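Adenine Deaminase (Enterococcus faecalis, PDB 2ICS) is a zinc-dependent amidohydrolase that deacetylates acetyl-(R)-mandelate in vitro with very low efficiency and is also classed as an adenine deaminase. Local coordinates at residues H246-E257 with L343-R351; A267-I275 with V283-L293. One frame throughout, in Å; residues are numbered along the deposited sequence.

Contact 1: H246-E257 with L343-R351; sequences HGTDSFNFHVAE and LTDSNGLTR
Ser346 and Asp345, at the start of a type I turn, dock against the loop 246-252 and the first turn of helix 253-261. The turn, from Asp345 to Gly348, joins the antiparallel strands 331-344 and 350-364 as a beta hairpin, and this contact ties it to the TIM barrel of the amidohydrolase.

Hydrogen bonds group at the turn. Ser346 OG donates to Gly247 O, from above the carbonyl plane, and accepts from Phe251 N, while Ser346 N returns a bond to Phe251 O (3.0 Å); Phe251 is thus held at both its backbone N and O. Asp345 divides its carboxylate: Asp345 OD2 takes Phe253 N on its anti lone pair at 2.9 Å, almost straight (174°), and OD1 receives Asn347 N, forming an Asx turn, and Leu349 N from the opposite face. With its CG anti to the backbone N, Asn252 swings its amide toward the hairpin, where Asn252 ND2 donates to Asn347 OD1 at 3.1 Å; its OD1 caps the helix by accepting from Val255 N. Two waters bridge Asp249 O to the Asn347 amide, one at OD1 and the other at ND2.

CH-pi and apolar contacts centre on Phe253, which gives the most surface to the contact. Arg351 CG lies 3.4 Å from the centroid of the Phe253 ring, 6° off its normal, a CH-pi contact; Phe251 CE2 lies over the opposite face, toward its rim. Leu349 CD2 packs on Phe253 CB, and Lys292, Val295 and Val296 of helix 286-296 also touch the aromatic side chain.

The charged pair is a side-on salt bridge. Arg351 bends at chi2 (-66°), its guanidinium running nearly parallel to the Phe253 ring, and reaches Glu257 with NH2 to OE1 at 2.9 Å and NE to OE2 at 2.9 Å.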
loop_
_atom_site.group_PDB
_atom_site.type_symbol
_atom_site.label_atom_id
_atom_site.label_comp_id
_atom_site.label_asym_id
_atom_site.label_seq_id
_atom_site.Cartn_x
_atom_site.Cartn_y
_atom_site.Cartn_z
ATOM N N HIS A 246 5.086 -5.597 -3.456
ATOM C CA HIS A 246 6.380 -6.265 -3.652
ATOM C C HIS A 246 6.473 -7.678 -3.094
ATOM O O HIS A 246 6.607 -8.643 -3.853
ATOM C CB HIS A 246 7.519 -5.422 -3.074
ATOM C CG HIS A 246 8.881 -5.878 -3.507
ATOM N ND1 HIS A 246 9.360 -7.143 -3.242
ATOM C CD2 HIS A 246 9.855 -5.246 -4.205
ATOM C CE1 HIS A 246 10.570 -7.271 -3.759
ATOM N NE2 HIS A 246 10.895 -6.136 -4.349
ATOM N N GLY A 247 6.424 -7.799 -1.771
ATOM C CA GLY A 247 6.481 -9.109 -1.152
ATOM C C GLY A 247 7.746 -9.911 -1.408
ATOM O O GLY A 247 8.664 -9.485 -2.110
ATOM N N THR A 248 7.792 -11.095 -0.815
ATOM C CA THR A 248 8.935 -11.972 -0.959
ATOM C C THR A 248 9.069 -12.505 -2.382
ATOM O O THR A 248 10.180 -12.698 -2.865
ATOM C CB THR A 248 8.834 -13.153 0.030
ATOM O OG1 THR A 248 8.770 -12.639 1.365
ATOM C CG2 THR A 248 10.043 -14.083 -0.095
ATOM N N ASP A 249 7.950 -12.717 -3.066
ATOM C CA ASP A 249 8.012 -13.254 -4.422
ATOM C C ASP A 249 7.131 -12.575 -5.458
ATOM O O ASP A 249 6.859 -13.160 -6.502
ATOM C CB ASP A 249 7.669 -14.746 -4.400
ATOM C CG ASP A 249 8.780 -15.588 -3.793
ATOM O OD1 ASP A 249 9.923 -15.546 -4.315
ATOM O OD2 ASP A 249 8.510 -16.292 -2.799
ATOM N N SER A 250 6.714 -11.340 -5.215
ATOM C CA SER A 250 5.814 -10.704 -6.163
ATOM C C SER A 250 6.263 -9.498 -6.983
ATOM O O SER A 250 5.431 -8.863 -7.638
ATOM C CB SER A 250 4.508 -10.382 -5.440
ATOM O OG SER A 250 3.989 -11.563 -4.849
ATOM N N PHE A 251 7.553 -9.171 -6.960
ATOM C CA PHE A 251 8.043 -8.042 -7.751
ATOM C C PHE A 251 9.266 -8.410 -8.580
ATOM O O PHE A 251 10.293 -8.819 -8.047
ATOM C CB PHE A 251 8.387 -6.841 -6.870
ATOM C CG PHE A 251 8.954 -5.682 -7.643
ATOM C CD1 PHE A 251 8.141 -4.923 -8.477
ATOM C CD2 PHE A 251 10.317 -5.391 -7.592
ATOM C CE1 PHE A 251 8.672 -3.891 -9.256
ATOM C CE2 PHE A 251 10.862 -4.362 -8.368
ATOM C CZ PHE A 251 10.035 -3.610 -9.202
ATOM N N ASN A 252 9.152 -8.226 -9.888
ATOM C CA ASN A 252 10.221 -8.555 -10.818
ATOM C C ASN A 252 10.627 -7.302 -11.607
ATOM O O ASN A 252 9.793 -6.680 -12.269
ATOM C CB ASN A 252 9.724 -9.681 -11.743
ATOM C CG ASN A 252 10.766 -10.131 -12.758
ATOM O OD1 ASN A 252 11.056 -9.425 -13.726
ATOM N ND2 ASN A 252 11.326 -11.320 -12.542
ATOM N N PHE A 253 11.902 -6.922 -11.505
ATOM C CA PHE A 253 12.430 -5.743 -12.204
ATOM C C PHE A 253 12.166 -5.786 -13.705
ATOM O O PHE A 253 11.710 -4.802 -14.295
ATOM C CB PHE A 253 13.945 -5.609 -11.997
ATOM C CG PHE A 253 14.342 -4.900 -10.721
ATOM C CD1 PHE A 253 13.967 -3.583 -10.492
ATOM C CD2 PHE A 253 15.150 -5.533 -9.786
ATOM C CE1 PHE A 253 14.395 -2.904 -9.356
ATOM C CE2 PHE A 253 15.586 -4.862 -8.644
ATOM C CZ PHE A 253 15.208 -3.546 -8.431
ATOM N N HIS A 254 12.458 -6.923 -14.326
ATOM C CA HIS A 254 12.265 -7.044 -15.762
ATOM C C HIS A 254 10.826 -6.743 -16.170
ATOM O O HIS A 254 10.581 -6.061 -17.169
ATOM C CB HIS A 254 12.653 -8.440 -16.243
ATOM C CG HIS A 254 12.562 -8.601 -17.727
ATOM N ND1 HIS A 254 13.355 -7.887 -18.599
ATOM C CD2 HIS A 254 11.726 -9.341 -18.495
ATOM C CE1 HIS A 254 13.010 -8.177 -19.841
ATOM N NE2 HIS A 254 12.023 -9.056 -19.805
ATOM N N VAL A 255 9.876 -7.244 -15.389
ATOM C CA VAL A 255 8.470 -7.025 -15.689
ATOM C C VAL A 255 8.094 -5.543 -15.595
ATOM O O VAL A 255 7.415 -5.008 -16.478
ATOM C CB VAL A 255 7.579 -7.855 -14.741
ATOM C CG1 VAL A 255 6.111 -7.557 -15.004
ATOM C CG2 VAL A 255 7.862 -9.345 -14.945
ATOM N N ALA A 256 8.542 -4.891 -14.526
ATOM C CA ALA A 256 8.267 -3.471 -14.306
ATOM C C ALA A 256 8.914 -2.618 -15.387
ATOM O O ALA A 256 8.324 -1.639 -15.859
ATOM C CB ALA A 256 8.783 -3.042 -12.922
ATOM N N GLU A 257 10.133 -2.986 -15.772
ATOM C CA GLU A 257 10.861 -2.254 -16.797
ATOM C C GLU A 257 10.188 -2.442 -18.144
ATOM O O GLU A 257 10.026 -1.486 -18.900
ATOM C CB GLU A 257 12.317 -2.724 -16.859
ATOM C CG GLU A 257 13.090 -2.463 -15.570
ATOM C CD GLU A 257 14.444 -3.147 -15.540
ATOM O OE1 GLU A 257 14.564 -4.265 -16.088
ATOM O OE2 GLU A 257 15.386 -2.575 -14.948
ATOM N N LEU A 343 19.915 -3.094 -5.041
ATOM C CA LEU A 343 18.515 -3.429 -4.830
ATOM C C LEU A 343 18.236 -4.777 -5.459
ATOM O O LEU A 343 18.623 -5.029 -6.595
ATOM C CB LEU A 343 17.611 -2.363 -5.463
ATOM C CG LEU A 343 17.790 -0.922 -4.975
ATOM C CD1 LEU A 343 16.954 0.010 -5.840
ATOM C CD2 LEU A 343 17.383 -0.804 -3.525
ATOM N N THR A 344 17.561 -5.640 -4.711
ATOM C CA THR A 344 17.235 -6.983 -5.183
ATOM C C THR A 344 15.724 -7.178 -5.197
ATOM O O THR A 344 15.045 -6.813 -4.239
ATOM C CB THR A 344 17.848 -8.047 -4.253
ATOM O OG1 THR A 344 19.218 -7.720 -3.998
ATOM C CG2 THR A 344 17.768 -9.422 -4.891
ATOM N N ASP A 345 15.195 -7.757 -6.267
ATOM C CA ASP A 345 13.758 -7.979 -6.316
ATOM C C ASP A 345 13.404 -9.346 -5.748
ATOM O O ASP A 345 14.245 -10.007 -5.139
ATOM C CB ASP A 345 13.219 -7.835 -7.745
ATOM C CG ASP A 345 13.798 -8.857 -8.703
ATOM O OD1 ASP A 345 14.381 -9.863 -8.247
ATOM O OD2 ASP A 345 13.646 -8.653 -9.925
ATOM N N SER A 346 12.162 -9.766 -5.955
ATOM C CA SER A 346 11.672 -11.038 -5.437
ATOM C C SER A 346 12.252 -12.261 -6.131
ATOM O O SER A 346 12.174 -13.368 -5.603
ATOM C CB SER A 346 10.145 -11.094 -5.545
ATOM O OG SER A 346 9.538 -9.992 -4.896
ATOM N N ASN A 347 12.826 -12.067 -7.313
ATOM C CA ASN A 347 13.380 -13.180 -8.067
ATOM C C ASN A 347 14.901 -13.155 -8.214
ATOM O O ASN A 347 15.454 -13.831 -9.081
ATOM C CB ASN A 347 12.719 -13.234 -9.443
ATOM C CG ASN A 347 11.218 -13.457 -9.357
ATOM O OD1 ASN A 347 10.432 -12.711 -9.941
ATOM N ND2 ASN A 347 10.815 -14.494 -8.627
ATOM N N GLY A 348 15.575 -12.376 -7.373
ATOM C CA GLY A 348 17.022 -12.325 -7.429
ATOM C C GLY A 348 17.650 -11.376 -8.435
ATOM O O GLY A 348 18.875 -11.327 -8.538
ATOM N N LEU A 349 16.840 -10.642 -9.194
ATOM C CA LEU A 349 17.389 -9.689 -10.154
ATOM C C LEU A 349 17.947 -8.513 -9.353
ATOM O O LEU A 349 17.335 -8.080 -8.378
ATOM C CB LEU A 349 16.303 -9.185 -11.107
ATOM C CG LEU A 349 15.726 -10.122 -12.170
ATOM C CD1 LEU A 349 15.061 -11.322 -11.521
ATOM C CD2 LEU A 349 14.725 -9.349 -13.006
ATOM N N THR A 350 19.100 -7.993 -9.767
ATOM C CA THR A 350 19.727 -6.882 -9.060
ATOM C C THR A 350 19.860 -5.624 -9.917
ATOM O O THR A 350 20.011 -5.696 -11.136
ATOM C CB THR A 350 21.127 -7.284 -8.543
ATOM O OG1 THR A 350 20.998 -8.343 -7.582
ATOM C CG2 THR A 350 21.826 -6.099 -7.897
ATOM N N ARG A 351 19.792 -4.471 -9.259
ATOM C CA ARG A 351 19.914 -3.180 -9.923
ATOM C C ARG A 351 20.624 -2.233 -8.959
ATOM O O ARG A 351 20.441 -2.314 -7.746
ATOM C CB ARG A 351 18.527 -2.621 -10.276
ATOM C CG ARG A 351 17.694 -3.488 -11.223
ATOM C CD ARG A 351 18.326 -3.562 -12.607
ATOM N NE ARG A 351 17.451 -4.182 -13.602
ATOM C CZ ARG A 351 17.331 -5.492 -13.794
ATOM N NH1 ARG A 351 18.031 -6.344 -13.058
ATOM N NH2 ARG A 351 16.514 -5.952 -14.734
HETATM O O HOH W 1 8.015 -12.014 -8.935
HETATM O O HOH W 2 8.304 -15.253 -7.672
#

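Contact 2: A267-I275 with V283-L293; sequences ASISTDIYI and VYDLATTMEKL. With ZN (zinc ion), chain B.
Ile269, Thr271 and Val283 have the most surface buried where the loop 267-275, which carries a zinc ligand of the TIM barrel, runs along the first two turns of helix 286-296. The interface is mainly apolar.

Ile269 reaches the helix with both branches. CG1 lies beside the backbone N (chi1 -65°) and carries Ile269 CD1 tip to tip onto Leu293 CD1 at 3.3 Å, tighter than a usual methyl contact. Ile269 CG2 touches the same Leu293 methyl and slides past Thr289 CG2 at 3.7 Å.

Thr271 divides its two branches by polarity. Thr271 CG2 lies against the first turn of the helix, 3.6 Å from Leu286 CA and 3.4 Å from Thr289 OG1, the two threonine side chains crossing at about a right angle. Its OG1 bonds Asp58 and receives a weak bond from Ile273 N, which ties the backbone just beyond Asp272.

Val283 sits just ahead of the helix and lays Val283 CG2 on Thr271 CB at 3.7 Å; the same methyl meets Ile273 CB at 4.2 Å. The N-cap Asp285 accepts from Thr288 N through OD2, a capping bond at the start of the helix.

Between Thr271 and Ile273, Asp272 makes no contact with the helix segment and binds zinc through Asp272 OD1 at 2.2 Å, completing with a water, His60, His62 and the carboxylated Lys154 the coordination of that metal.

On the loop's other flank, Ser268 and Ser270 bond Asp243 and touch strand 51-61. Helix 286-296 in turn rests on strands 331-344 and 350-364 through Thr288, Met290 and Glu291, so it lies between the metal-binding loop and these two strands.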
loop_
_atom_site.group_PDB
_atom_site.type_symbol
_atom_site.label_atom_id
_atom_site.label_comp_id
_atom_site.label_asym_id
_atom_site.label_seq_id
_atom_site.Cartn_x
_atom_site.Cartn_y
_atom_site.Cartn_z
ATOM N N ALA A 267 -0.269 2.011 -10.414
ATOM C CA ALA A 267 -1.048 3.116 -9.871
ATOM C C ALA A 267 -0.603 3.426 -8.449
ATOM O O ALA A 267 -0.612 4.583 -8.017
ATOM C CB ALA A 267 -2.532 2.763 -9.888
ATOM N N SER A 268 -0.227 2.382 -7.717
ATOM C CA SER A 268 0.217 2.544 -6.343
ATOM C C SER A 268 1.360 1.595 -6.011
ATOM O O SER A 268 1.443 0.474 -6.531
ATOM C CB SER A 268 -0.952 2.319 -5.370
ATOM O OG SER A 268 -1.609 1.085 -5.613
ATOM N N ILE A 269 2.237 2.068 -5.134
ATOM C CA ILE A 269 3.398 1.317 -4.700
ATOM C C ILE A 269 3.198 0.844 -3.265
ATOM O O ILE A 269 2.910 1.640 -2.372
ATOM C CB ILE A 269 4.663 2.201 -4.803
ATOM C CG1 ILE A 269 4.924 2.541 -6.272
ATOM C CG2 ILE A 269 5.873 1.496 -4.197
ATOM C CD1 ILE A 269 6.021 3.555 -6.463
ATOM N N SER A 270 3.328 -0.463 -3.059
ATOM C CA SER A 270 3.168 -1.065 -1.737
ATOM C C SER A 270 4.224 -2.149 -1.543
ATOM O O SER A 270 4.842 -2.610 -2.504
ATOM C CB SER A 270 1.765 -1.652 -1.571
ATOM O OG SER A 270 1.491 -2.607 -2.579
ATOM N N THR A 271 4.390 -2.585 -0.300
ATOM C CA THR A 271 5.422 -3.552 0.053
ATOM C C THR A 271 5.079 -5.018 0.263
ATOM O O THR A 271 5.932 -5.878 0.031
ATOM C CB THR A 271 6.106 -3.121 1.349
ATOM O OG1 THR A 271 5.126 -3.102 2.398
ATOM C CG2 THR A 271 6.718 -1.729 1.204
ATOM N N ASP A 272 3.852 -5.302 0.696
ATOM C CA ASP A 272 3.451 -6.667 1.047
ATOM C C ASP A 272 4.515 -7.143 2.033
ATOM O O ASP A 272 5.026 -8.256 1.958
ATOM C CB ASP A 272 3.404 -7.610 -0.143
ATOM C CG ASP A 272 3.032 -9.029 0.273
ATOM O OD1 ASP A 272 2.324 -9.176 1.289
ATOM O OD2 ASP A 272 3.432 -9.998 -0.402
ATOM N N ILE A 273 4.835 -6.254 2.961
ATOM C CA ILE A 273 5.851 -6.489 3.971
ATOM C C ILE A 273 5.335 -7.218 5.212
ATOM O O ILE A 273 4.168 -7.098 5.592
ATOM C CB ILE A 273 6.441 -5.132 4.415
ATOM C CG1 ILE A 273 7.678 -5.331 5.281
ATOM C CG2 ILE A 273 5.386 -4.341 5.207
ATOM C CD1 ILE A 273 8.383 -4.017 5.603
ATOM N N TYR A 274 6.219 -7.996 5.821
ATOM C CA TYR A 274 5.926 -8.690 7.067
ATOM C C TYR A 274 7.315 -8.911 7.659
ATOM O O TYR A 274 8.313 -8.793 6.940
ATOM C CB TYR A 274 5.119 -9.981 6.843
ATOM C CG TYR A 274 5.848 -11.189 6.327
ATOM C CD1 TYR A 274 6.123 -12.266 7.172
ATOM C CD2 TYR A 274 6.197 -11.295 4.985
ATOM C CE1 TYR A 274 6.725 -13.421 6.685
ATOM C CE2 TYR A 274 6.798 -12.444 4.488
ATOM C CZ TYR A 274 7.059 -13.504 5.341
ATOM O OH TYR A 274 7.649 -14.646 4.850
ATOM N N ILE A 275 7.390 -9.197 8.953
ATOM C CA ILE A 275 8.681 -9.311 9.617
ATOM C C ILE A 275 9.816 -10.022 8.879
ATOM O O ILE A 275 10.942 -9.529 8.869
ATOM C CB ILE A 275 8.518 -9.907 11.044
ATOM C CG1 ILE A 275 9.771 -9.603 11.869
ATOM C CG2 ILE A 275 8.272 -11.413 10.979
ATOM C CD1 ILE A 275 9.561 -9.701 13.374
ATOM N N VAL A 283 12.299 -7.020 0.520
ATOM C CA VAL A 283 11.591 -5.760 0.749
ATOM C C VAL A 283 11.899 -5.341 2.173
ATOM O O VAL A 283 11.410 -5.942 3.122
ATOM C CB VAL A 283 10.059 -5.922 0.588
ATOM C CG1 VAL A 283 9.640 -7.288 1.020
ATOM C CG2 VAL A 283 9.323 -4.863 1.415
ATOM N N TYR A 284 12.703 -4.307 2.334
ATOM C CA TYR A 284 13.066 -3.878 3.678
ATOM C C TYR A 284 12.114 -2.846 4.262
ATOM O O TYR A 284 11.879 -2.820 5.470
ATOM C CB TYR A 284 14.488 -3.329 3.669
ATOM C CG TYR A 284 15.526 -4.360 3.283
ATOM C CD1 TYR A 284 15.798 -4.647 1.945
ATOM C CD2 TYR A 284 16.239 -5.053 4.265
ATOM C CE1 TYR A 284 16.764 -5.603 1.593
ATOM C CE2 TYR A 284 17.196 -6.004 3.929
ATOM C CZ TYR A 284 17.458 -6.277 2.597
ATOM O OH TYR A 284 18.411 -7.224 2.281
ATOM N N ASP A 285 11.573 -1.996 3.393
ATOM C CA ASP A 285 10.642 -0.953 3.792
ATOM C C ASP A 285 10.043 -0.285 2.548
ATOM O O ASP A 285 10.382 -0.643 1.423
ATOM C CB ASP A 285 11.358 0.066 4.689
ATOM C CG ASP A 285 12.669 0.554 4.096
ATOM O OD1 ASP A 285 13.547 0.976 4.871
ATOM O OD2 ASP A 285 12.823 0.530 2.862
ATOM N N LEU A 286 9.147 0.675 2.744
ATOM C CA LEU A 286 8.517 1.339 1.605
ATOM C C LEU A 286 9.541 2.153 0.811
ATOM O O LEU A 286 9.572 2.088 -0.413
ATOM C CB LEU A 286 7.376 2.235 2.086
ATOM C CG LEU A 286 6.505 2.871 0.997
ATOM C CD1 LEU A 286 5.733 1.796 0.234
ATOM C CD2 LEU A 286 5.550 3.853 1.647
ATOM N N ALA A 287 10.376 2.909 1.520
ATOM C CA ALA A 287 11.422 3.723 0.898
ATOM C C ALA A 287 12.236 2.907 -0.112
ATOM O O ALA A 287 12.505 3.368 -1.226
ATOM C CB ALA A 287 12.353 4.288 1.981
ATOM N N THR A 288 12.614 1.693 0.287
ATOM C CA THR A 288 13.394 0.797 -0.560
ATOM C C THR A 288 12.597 0.358 -1.789
ATOM O O THR A 288 13.152 0.165 -2.870
ATOM C CB THR A 288 13.837 -0.452 0.234
ATOM O OG1 THR A 288 14.664 -0.045 1.326
ATOM C CG2 THR A 288 14.625 -1.411 -0.646
ATOM N N THR A 289 11.292 0.194 -1.615
ATOM C CA THR A 289 10.435 -0.211 -2.715
ATOM C C THR A 289 10.310 0.979 -3.665
ATOM O O THR A 289 10.296 0.817 -4.881
ATOM C CB THR A 289 9.043 -0.625 -2.201
ATOM O OG1 THR A 289 9.197 -1.601 -1.162
ATOM C CG2 THR A 289 8.218 -1.236 -3.324
HETATM N N MSE A 290 10.232 2.177 -3.096
HETATM C CA MSE A 290 10.131 3.397 -3.886
HETATM C C MSE A 290 11.408 3.605 -4.716
HETATM O O MSE A 290 11.346 4.039 -5.867
HETATM C CB MSE A 290 9.899 4.593 -2.956
HETATM C CG MSE A 290 8.561 4.533 -2.212
HETATM SE SE MSE A 290 8.467 5.757 -0.706
HETATM C CE MSE A 290 8.441 7.423 -1.680
ATOM N N GLU A 291 12.560 3.288 -4.126
ATOM C CA GLU A 291 13.835 3.430 -4.816
ATOM C C GLU A 291 13.929 2.422 -5.960
ATOM O O GLU A 291 14.662 2.635 -6.924
ATOM C CB GLU A 291 14.999 3.221 -3.841
ATOM C CG GLU A 291 14.980 4.173 -2.655
ATOM C CD GLU A 291 15.961 3.775 -1.577
ATOM O OE1 GLU A 291 16.249 2.566 -1.460
ATOM O OE2 GLU A 291 16.433 4.668 -0.839
ATOM N N LYS A 292 13.189 1.321 -5.852
ATOM C CA LYS A 292 13.207 0.317 -6.914
ATOM C C LYS A 292 12.461 0.826 -8.144
ATOM O O LYS A 292 12.895 0.617 -9.274
ATOM C CB LYS A 292 12.604 -1.000 -6.421
ATOM C CG LYS A 292 13.492 -1.718 -5.407
ATOM C CD LYS A 292 12.884 -3.030 -4.919
ATOM C CE LYS A 292 13.793 -3.678 -3.878
ATOM N NZ LYS A 292 13.166 -4.839 -3.196
ATOM N N LEU A 293 11.337 1.502 -7.941
ATOM C CA LEU A 293 10.611 2.034 -9.088
ATOM C C LEU A 293 11.327 3.260 -9.630
ATOM O O LEU A 293 11.118 3.661 -10.774
ATOM C CB LEU A 293 9.174 2.358 -8.699
ATOM C CG LEU A 293 8.482 0.992 -8.646
ATOM C CD1 LEU A 293 7.691 0.836 -7.375
ATOM C CD2 LEU A 293 7.632 0.821 -9.893
HETATM ZN ZN ZN B . 0.223 -9.913 1.337
HETATM O O HOH W 3 1.039 -10.749 -0.304
#

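The centres of the two contacts lie about 11 Å apart, and along the chain both segments of contact 2 fall between those of contact 1: 246-257, 267-275, 283-293, then 343-351. They meet directly. Gly247 N lies 2.7 Å from Thr271 O, a probable hydrogen bond between the two loops, and Lys292 NZ of helix 286-296 is 2.9 Å from Thr344 O on strand 331-344. Both loops border the binuclear centre: Ser250 approaches His211 and the bound adenine, while Asp272 is itself a zinc ligand. The hairpin of strands 331-344 and 350-364 is thus linked to the loops beside the metal site, through contact 1 and through helix 286-296.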